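Local coordinates for DUF3218 domain-containing protein (Pseudomonas aeruginosa, PDB 2IGS) that is of unknown function but adopts a mostly helical fold with a small antiparallel sheet, in a family grouped with the lysozyme clan, at residues L156-W164 with V177-L185. Numbering follows the deposited sequence. Where two conformers were deposited one is given.
Sequences LRTLTPGTW and VGPGVGLRL
Trp164 leaves its helix with CG turned anti to the backbone N (chi1 165°), which carries the indole to Val181, whose CG2 in turn lies anti to its own carbonyl carbon. That methyl sits over one face of the indole in a CH-pi contact, 4.0 Å from the centroid of the six-membered ring of Trp164. A beta-branched valine suits the place because its second methyl, CG1, meets Leu159 O at the same time. Farther along the ring, Trp164 CZ2 comes within 3.4 Å of Gly178 CA, an approach so close that glycine, with no side chain, fits well. Val177 CG1 touches both Trp164 CZ3 and the methyls of Leu156, pressing to 3.4 Å from Leu156 CD2. The backbones are joined where Gly182 N donates to Leu156 O over 2.7 Å in an almost straight bond, the donor tilted 35° from the carbonyl plane. Gly182 accepts the positive phi of the type II turn from Gly180 to Leu183. Arg157 NH2 forms a salt bridge with Glu145; in the conformer given, one of two deposited, Arg184 lays CG over the Arg157 guanidinium, with NE near NH2 but not bonded. Apolar packing and one backbone bond thus fasten the loop before helix 190-200 to the turn leading into helix 161-165 and to Trp164 within it, while Glu145 probably offsets the neighbouring positive charges.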
loop_
_atom_site.group_PDB
_atom_site.type_symbol
_atom_site.label_atom_id
_atom_site.label_comp_id
_atom_site.label_asym_id
_atom_site.label_seq_id
_atom_site.Cartn_x
_atom_site.Cartn_y
_atom_site.Cartn_z
ATOM N N LEU F 156 -17.619 18.451 -24.138
ATOM C CA LEU F 156 -18.663 19.419 -23.896
ATOM C C LEU F 156 -19.786 18.843 -23.015
ATOM O O LEU F 156 -20.393 19.576 -22.245
ATOM C CB LEU F 156 -19.198 19.967 -25.237
ATOM C CG LEU F 156 -18.273 20.793 -26.138
ATOM C CD1 LEU F 156 -19.039 21.245 -27.384
ATOM C CD2 LEU F 156 -17.705 21.997 -25.411
ATOM N N ARG F 157 -20.031 17.539 -23.143
ATOM C CA ARG F 157 -21.060 16.801 -22.407
ATOM C C ARG F 157 -20.819 16.861 -20.914
ATOM O O ARG F 157 -21.733 16.939 -20.097
ATOM C CB ARG F 157 -21.040 15.331 -22.831
ATOM C CG ARG F 157 -21.921 14.392 -21.993
ATOM C CD ARG F 157 -23.395 14.672 -22.220
ATOM N NE ARG F 157 -24.257 13.821 -21.406
ATOM C CZ ARG F 157 -24.588 14.084 -20.145
ATOM N NH1 ARG F 157 -24.122 15.176 -19.544
ATOM N NH2 ARG F 157 -25.372 13.253 -19.470
ATOM N N THR F 158 -19.544 16.849 -20.588
ATOM C CA THR F 158 -19.092 16.687 -19.256
ATOM C C THR F 158 -18.747 18.048 -18.627
ATOM O O THR F 158 -18.658 18.180 -17.405
ATOM C CB THR F 158 -17.923 15.707 -19.352
ATOM O OG1 THR F 158 -18.297 14.473 -18.728
ATOM C CG2 THR F 158 -16.632 16.258 -18.829
ATOM N N LEU F 159 -18.564 19.050 -19.479
ATOM C CA LEU F 159 -18.184 20.384 -19.058
ATOM C C LEU F 159 -19.273 21.053 -18.221
ATOM O O LEU F 159 -20.464 21.016 -18.551
ATOM C CB LEU F 159 -17.836 21.222 -20.290
ATOM C CG LEU F 159 -17.536 22.701 -20.190
ATOM C CD1 LEU F 159 -16.437 22.930 -19.193
ATOM C CD2 LEU F 159 -17.128 23.144 -21.556
ATOM N N THR F 160 -18.850 21.656 -17.122
ATOM C CA THR F 160 -19.766 22.264 -16.161
ATOM C C THR F 160 -20.160 23.673 -16.639
ATOM O O THR F 160 -19.303 24.394 -17.183
ATOM C CB THR F 160 -19.064 22.311 -14.792
ATOM O OG1 THR F 160 -19.078 21.004 -14.191
ATOM C CG2 THR F 160 -19.715 23.287 -13.872
ATOM N N PRO F 161 -21.447 24.083 -16.447
ATOM C CA PRO F 161 -21.848 25.452 -16.807
ATOM C C PRO F 161 -21.001 26.511 -16.095
ATOM O O PRO F 161 -20.793 27.599 -16.639
ATOM C CB PRO F 161 -23.310 25.536 -16.333
ATOM C CG PRO F 161 -23.474 24.425 -15.344
ATOM C CD PRO F 161 -22.586 23.330 -15.889
ATOM N N GLY F 162 -20.514 26.182 -14.899
ATOM C CA GLY F 162 -19.628 27.059 -14.136
ATOM C C GLY F 162 -18.230 27.182 -14.711
ATOM O O GLY F 162 -17.741 28.288 -14.944
ATOM N N THR F 163 -17.576 26.047 -14.934
ATOM C CA THR F 163 -16.215 26.035 -15.496
ATOM C C THR F 163 -16.194 26.503 -16.953
ATOM O O THR F 163 -15.163 26.968 -17.436
ATOM C CB THR F 163 -15.480 24.678 -15.274
ATOM O OG1 THR F 163 -14.782 24.275 -16.458
ATOM C CG2 THR F 163 -16.451 23.636 -14.910
ATOM N N TRP F 164 -17.345 26.409 -17.617
ATOM C CA TRP F 164 -17.567 27.038 -18.915
ATOM C C TRP F 164 -17.519 28.569 -18.824
ATOM O O TRP F 164 -16.887 29.230 -19.654
ATOM C CB TRP F 164 -18.898 26.577 -19.496
ATOM C CG TRP F 164 -19.396 27.403 -20.630
ATOM C CD1 TRP F 164 -20.417 28.295 -20.592
ATOM C CD2 TRP F 164 -18.903 27.411 -21.975
ATOM N NE1 TRP F 164 -20.601 28.856 -21.825
ATOM C CE2 TRP F 164 -19.687 28.330 -22.696
ATOM C CE3 TRP F 164 -17.882 26.726 -22.642
ATOM C CZ2 TRP F 164 -19.482 28.594 -24.048
ATOM C CZ3 TRP F 164 -17.684 26.987 -23.996
ATOM C CH2 TRP F 164 -18.480 27.917 -24.680
ATOM N N VAL F 177 -20.250 27.231 -29.260
ATOM C CA VAL F 177 -19.986 25.988 -28.549
ATOM C C VAL F 177 -20.839 25.844 -27.288
ATOM O O VAL F 177 -21.104 24.723 -26.835
ATOM C CB VAL F 177 -18.471 25.887 -28.259
ATOM C CG1 VAL F 177 -18.180 24.841 -27.261
ATOM C CG2 VAL F 177 -17.739 25.597 -29.549
ATOM N N GLY F 178 -21.290 26.983 -26.753
ATOM C CA GLY F 178 -22.115 27.044 -25.551
ATOM C C GLY F 178 -23.345 26.161 -25.555
ATOM O O GLY F 178 -23.654 25.554 -24.532
ATOM N N PRO F 179 -24.078 26.103 -26.692
ATOM C CA PRO F 179 -25.261 25.237 -26.805
ATOM C C PRO F 179 -25.020 23.727 -26.619
ATOM O O PRO F 179 -25.949 22.982 -26.258
ATOM C CB PRO F 179 -25.786 25.544 -28.228
ATOM C CG PRO F 179 -25.291 26.910 -28.508
ATOM C CD PRO F 179 -23.898 26.907 -27.917
ATOM N N GLY F 180 -23.798 23.279 -26.860
ATOM C CA GLY F 180 -23.434 21.870 -26.635
ATOM C C GLY F 180 -23.061 21.516 -25.201
ATOM O O GLY F 180 -23.002 20.346 -24.860
ATOM N N VAL F 181 -22.829 22.515 -24.347
ATOM C CA VAL F 181 -22.359 22.253 -22.976
ATOM C C VAL F 181 -23.382 21.399 -22.231
ATOM O O VAL F 181 -24.508 21.810 -22.033
ATOM C CB VAL F 181 -22.045 23.561 -22.193
ATOM C CG1 VAL F 181 -21.688 23.271 -20.728
ATOM C CG2 VAL F 181 -20.917 24.340 -22.865
ATOM N N GLY F 182 -22.973 20.204 -21.820
ATOM C CA GLY F 182 -23.874 19.273 -21.128
ATOM C C GLY F 182 -24.948 18.620 -21.982
ATOM O O GLY F 182 -25.791 17.902 -21.468
ATOM N N LEU F 183 -24.913 18.826 -23.297
ATOM C CA LEU F 183 -26.017 18.342 -24.140
ATOM C C LEU F 183 -25.951 16.826 -24.409
ATOM O O LEU F 183 -24.922 16.317 -24.875
ATOM C CB LEU F 183 -26.119 19.168 -25.433
ATOM C CG LEU F 183 -27.426 19.014 -26.222
ATOM C CD1 LEU F 183 -28.528 19.807 -25.570
ATOM C CD2 LEU F 183 -27.220 19.482 -27.668
ATOM N N ARG F 184 -27.036 16.114 -24.084
ATOM C CA ARG F 184 -27.143 14.660 -24.323
ATOM C C ARG F 184 -27.521 14.387 -25.784
ATOM O O ARG F 184 -28.200 15.197 -26.409
ATOM C CB ARG F 184 -28.145 14.003 -23.348
ATOM C CG ARG F 184 -27.618 13.880 -21.910
ATOM C CD ARG F 184 -28.696 13.758 -20.814
ATOM N NE ARG F 184 -28.219 14.380 -19.571
ATOM C CZ ARG F 184 -28.595 14.056 -18.331
ATOM N NH1 ARG F 184 -29.471 13.088 -18.106
ATOM N NH2 ARG F 184 -28.075 14.709 -17.303
ATOM N N LEU F 185 -27.078 13.253 -26.327
ATOM C CA LEU F 185 -27.282 12.946 -27.756
ATOM C C LEU F 185 -28.744 12.692 -28.180
ATOM O O LEU F 185 -29.061 12.695 -29.378
ATOM C CB LEU F 185 -26.335 11.861 -28.268
ATOM C CG LEU F 185 -26.381 10.439 -27.727
ATOM C CD1 LEU F 185 -27.754 9.783 -27.916
ATOM C CD2 LEU F 185 -25.323 9.639 -28.428
#